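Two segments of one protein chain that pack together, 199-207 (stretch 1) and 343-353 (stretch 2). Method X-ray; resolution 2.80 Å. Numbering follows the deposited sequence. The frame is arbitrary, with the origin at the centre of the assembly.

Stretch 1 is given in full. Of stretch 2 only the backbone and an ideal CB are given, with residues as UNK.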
# COMPACT_ATOMS: atom_id res chain seq x y z
N GLY C 199 -25.30 -62.56 14.78
CA GLY C 199 -24.37 -63.42 15.51
C GLY C 199 -22.97 -63.54 14.92
O GLY C 199 -22.40 -64.62 14.91
N ILE C 200 -22.42 -62.42 14.47
CA ILE C 200 -21.08 -62.42 13.88
C ILE C 200 -20.04 -62.48 14.99
O ILE C 200 -20.00 -61.63 15.87
CB ILE C 200 -20.85 -61.18 12.99
CG1 ILE C 200 -21.86 -61.18 11.83
CG2 ILE C 200 -19.43 -61.17 12.44
CD1 ILE C 200 -21.94 -59.88 11.06
N GLU C 201 -19.18 -63.49 14.93
CA GLU C 201 -18.18 -63.69 15.98
C GLU C 201 -16.96 -62.84 15.71
O GLU C 201 -16.62 -62.60 14.55
CB GLU C 201 -17.81 -65.17 16.08
CG GLU C 201 -18.89 -66.00 16.73
CD GLU C 201 -18.68 -67.49 16.52
OE1 GLU C 201 -19.67 -68.24 16.69
OE2 GLU C 201 -17.54 -67.91 16.19
N HIS C 202 -16.31 -62.40 16.78
CA HIS C 202 -15.12 -61.57 16.67
C HIS C 202 -14.14 -61.89 17.79
O HIS C 202 -14.49 -61.85 18.96
CB HIS C 202 -15.49 -60.08 16.69
CG HIS C 202 -16.40 -59.69 17.81
ND1 HIS C 202 -15.93 -59.33 19.05
CD2 HIS C 202 -17.74 -59.61 17.88
CE1 HIS C 202 -16.95 -59.05 19.84
NE2 HIS C 202 -18.06 -59.21 19.15
N PRO C 203 -12.88 -62.19 17.43
CA PRO C 203 -11.87 -62.67 18.38
C PRO C 203 -11.28 -61.57 19.26
O PRO C 203 -10.05 -61.43 19.35
CB PRO C 203 -10.79 -63.25 17.46
CG PRO C 203 -10.86 -62.38 16.26
CD PRO C 203 -12.32 -62.02 16.08
N ASN C 204 -12.15 -60.81 19.92
CA ASN C 204 -11.75 -59.59 20.59
C ASN C 204 -12.93 -58.95 21.30
O ASN C 204 -14.08 -59.34 21.11
CB ASN C 204 -11.19 -58.59 19.56
CG ASN C 204 -12.12 -58.38 18.37
OD1 ASN C 204 -13.32 -58.18 18.54
ND2 ASN C 204 -11.56 -58.43 17.16
N THR C 205 -12.62 -57.93 22.09
CA THR C 205 -13.64 -57.13 22.76
C THR C 205 -13.66 -55.76 22.09
O THR C 205 -12.62 -55.14 21.89
CB THR C 205 -13.36 -57.00 24.27
OG1 THR C 205 -13.45 -58.30 24.88
CG2 THR C 205 -14.36 -56.08 24.93
N VAL C 206 -14.86 -55.31 21.74
CA VAL C 206 -15.04 -54.08 20.99
C VAL C 206 -15.61 -52.99 21.89
O VAL C 206 -16.66 -53.17 22.47
CB VAL C 206 -16.00 -54.32 19.81
CG1 VAL C 206 -16.35 -53.01 19.13
CG2 VAL C 206 -15.36 -55.26 18.80
N TYR C 207 -14.91 -51.87 21.96
CA TYR C 207 -15.38 -50.71 22.69
C TYR C 207 -15.82 -49.65 21.68
O TYR C 207 -14.99 -49.02 21.04
CB TYR C 207 -14.28 -50.15 23.59
CG TYR C 207 -13.88 -51.07 24.73
CD1 TYR C 207 -13.18 -52.25 24.50
CD2 TYR C 207 -14.17 -50.73 26.06
CE1 TYR C 207 -12.79 -53.08 25.55
CE2 TYR C 207 -13.80 -51.56 27.11
CZ TYR C 207 -13.11 -52.73 26.85
OH TYR C 207 -12.72 -53.54 27.90
N UNK C 343 -15.87 -51.83 8.66
CA UNK C 343 -15.49 -51.92 10.07
C UNK C 343 -15.79 -53.33 10.60
O UNK C 343 -14.99 -53.89 11.35
CB UNK C 343 -16.23 -50.87 10.90
N UNK C 344 -16.90 -53.92 10.17
CA UNK C 344 -17.23 -55.28 10.56
C UNK C 344 -16.16 -56.27 10.08
O UNK C 344 -15.67 -57.07 10.87
CB UNK C 344 -18.60 -55.67 10.00
N UNK C 345 -15.79 -56.19 8.81
CA UNK C 345 -14.76 -57.08 8.27
C UNK C 345 -13.46 -56.94 9.04
O UNK C 345 -12.75 -57.91 9.25
CB UNK C 345 -14.52 -56.79 6.79
N UNK C 346 -13.11 -55.72 9.42
CA UNK C 346 -11.88 -55.49 10.16
C UNK C 346 -11.96 -56.16 11.51
O UNK C 346 -11.06 -56.92 11.89
CB UNK C 346 -11.61 -53.99 10.32
N UNK C 347 -13.04 -55.91 12.23
CA UNK C 347 -13.22 -56.48 13.55
C UNK C 347 -13.20 -58.01 13.53
O UNK C 347 -12.64 -58.63 14.43
CB UNK C 347 -14.54 -55.98 14.15
N UNK C 348 -13.83 -58.61 12.53
CA UNK C 348 -13.79 -60.06 12.36
C UNK C 348 -12.36 -60.60 12.38
O UNK C 348 -12.11 -61.65 12.97
CB UNK C 348 -14.47 -60.45 11.05
N UNK C 349 -11.43 -59.87 11.76
CA UNK C 349 -10.07 -60.36 11.55
C UNK C 349 -9.01 -59.84 12.53
O UNK C 349 -7.84 -60.23 12.46
CB UNK C 349 -9.64 -60.00 10.13
N UNK C 350 -9.40 -58.97 13.45
CA UNK C 350 -8.44 -58.39 14.40
C UNK C 350 -8.26 -59.26 15.64
O UNK C 350 -8.74 -58.92 16.72
CB UNK C 350 -8.89 -56.99 14.82
N UNK C 351 -7.60 -60.40 15.47
CA UNK C 351 -7.29 -61.30 16.59
C UNK C 351 -6.01 -60.84 17.28
O UNK C 351 -5.33 -59.95 16.78
CB UNK C 351 -7.15 -62.74 16.11
N UNK C 352 -5.68 -61.45 18.41
CA UNK C 352 -4.51 -61.06 19.19
C UNK C 352 -3.21 -61.12 18.38
O UNK C 352 -2.36 -60.25 18.49
CB UNK C 352 -4.39 -61.96 20.42
N UNK C 353 -3.06 -62.15 17.56
CA UNK C 353 -1.83 -62.35 16.80
C UNK C 353 -1.61 -61.25 15.75
O UNK C 353 -0.52 -60.70 15.64
CB UNK C 353 -1.86 -63.72 16.12

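Position 343 is helical, with nothing of stretch 1 within 5.5 Å of its ideal CB. Many residues would suit. It is Val-343, which makes no contact here.

Position 344 points its CB sideways, 5.5 Å from CD1 of Ile-200. That methyl group offers an apolar neighbour, so a medium or large aliphatic side chain would fit. The residue is Ile-344. Its CG2 lies 4.2 Å from CD1 of Ile-200, a loose apolar contact.

Position 345 points away, and any helix-compatible residue would do. It is Glu-345, which forms salt bridges within its own stretch. Position 346 is out of reach and equally unconstrained; it is Leu-346.

Position 347 has several atoms of stretch 1 around it. Its CB points sideways and lies 4.8 Å from CG2 of Val-206 and 4.9 Å from CB of His-202. ND2 of Asn-204 is also near, but the backbone O of 347 already accepts a hydrogen bond from it, at 2.9 Å. The side chain can therefore be apolar; Val, Ile, Leu or Met are all reasonable. The residue is Ile-347. Its CG2 sits 3.6 Å from CB of His-202 and 3.7 Å from CG2 of Val-206.

Position 348 points its CB away, yet O of Glu-201 is 4.6 Å from that CB and CG2 of Ile-200 is 5.2 Å from it. A long side chain with an aliphatic stem and a polar end would suit, though Leu or Met could also serve. The residue is Lys-348. Its CG packs 3.7 Å from CG2 of Ile-200. Its NZ makes a salt bridge with OE1 of Glu-345 at 3.4 Å, with only a weak hydrogen bond.

Position 349 points away, which leaves the choice wide. It is Arg-349, whose NH1 reaches OE1 of Glu-345 at 3.1 Å in a salt bridge.

Position 350 has left regular helix geometry, with phi/psi of -88/72. Its backbone O accepts a second hydrogen bond from ND2 of Asn-204, at 2.9 Å and nearly straight. Its CB lies 3.8 Å from the same ND2, but the amide is already occupied by two carbonyls. An apolar side chain is thus acceptable. It is Leu-350, whose side chain packs beside the amide without bonding to it.

Position 351 precedes a helix, and its phi/psi of -85/172 suits an N-cap. Asp, Ser, Thr or Asn would be natural. The residue is Asp-351: its CB rests 3.7 Å from CG of Pro-203, while its carboxylate turns away and caps a backbone N just past the stretch.

Positions 352 and 353 are helical, with nothing near their CB atoms. Any residue that tolerates a helix would do. They are Leu-352 and Glu-353.

Stretch 2 343-353: VIELIKRLDLE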
# COMPACT_ATOMS: atom_id res chain seq x y z
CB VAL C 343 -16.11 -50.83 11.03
CG1 VAL C 343 -15.40 -49.49 10.90
CG2 VAL C 343 -17.60 -50.63 10.83
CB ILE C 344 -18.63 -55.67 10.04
CG1 ILE C 344 -19.70 -54.93 10.85
CG2 ILE C 344 -18.85 -57.17 10.13
CD1 ILE C 344 -21.10 -55.01 10.28
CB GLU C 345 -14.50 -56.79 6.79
CG GLU C 345 -15.68 -57.05 5.86
CD GLU C 345 -16.36 -58.37 6.11
OE1 GLU C 345 -15.71 -59.43 5.95
OE2 GLU C 345 -17.56 -58.35 6.44
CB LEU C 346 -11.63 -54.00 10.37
CG LEU C 346 -11.37 -53.19 9.10
CD1 LEU C 346 -11.36 -51.72 9.44
CD2 LEU C 346 -10.06 -53.59 8.45
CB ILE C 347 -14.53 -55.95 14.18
CG1 ILE C 347 -14.36 -54.47 14.52
CG2 ILE C 347 -14.91 -56.71 15.44
CD1 ILE C 347 -15.67 -53.75 14.70
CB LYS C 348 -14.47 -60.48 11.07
CG LYS C 348 -15.99 -60.60 11.19
CD LYS C 348 -16.74 -60.78 9.87
CE LYS C 348 -16.49 -62.13 9.26
NZ LYS C 348 -16.80 -62.10 7.81
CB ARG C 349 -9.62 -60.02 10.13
CG ARG C 349 -10.35 -60.78 9.05
CD ARG C 349 -10.09 -60.16 7.68
NE ARG C 349 -10.81 -60.83 6.60
CZ ARG C 349 -12.13 -60.76 6.40
NH1 ARG C 349 -12.92 -60.04 7.20
NH2 ARG C 349 -12.66 -61.43 5.39
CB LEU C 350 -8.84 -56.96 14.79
CG LEU C 350 -8.60 -55.86 13.75
CD1 LEU C 350 -9.31 -54.59 14.16
CD2 LEU C 350 -7.12 -55.58 13.55
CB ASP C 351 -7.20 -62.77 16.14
CG ASP C 351 -6.21 -62.99 15.01
OD1 ASP C 351 -5.39 -62.10 14.74
OD2 ASP C 351 -6.25 -64.07 14.39
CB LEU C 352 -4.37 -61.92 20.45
CG LEU C 352 -3.33 -61.45 21.48
CD1 LEU C 352 -3.73 -60.15 22.18
CD2 LEU C 352 -3.06 -62.54 22.51
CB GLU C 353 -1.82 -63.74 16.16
CG GLU C 353 -0.63 -64.01 15.25
CD GLU C 353 -0.70 -65.36 14.56
OE1 GLU C 353 -1.74 -66.05 14.67
OE2 GLU C 353 0.28 -65.72 13.88
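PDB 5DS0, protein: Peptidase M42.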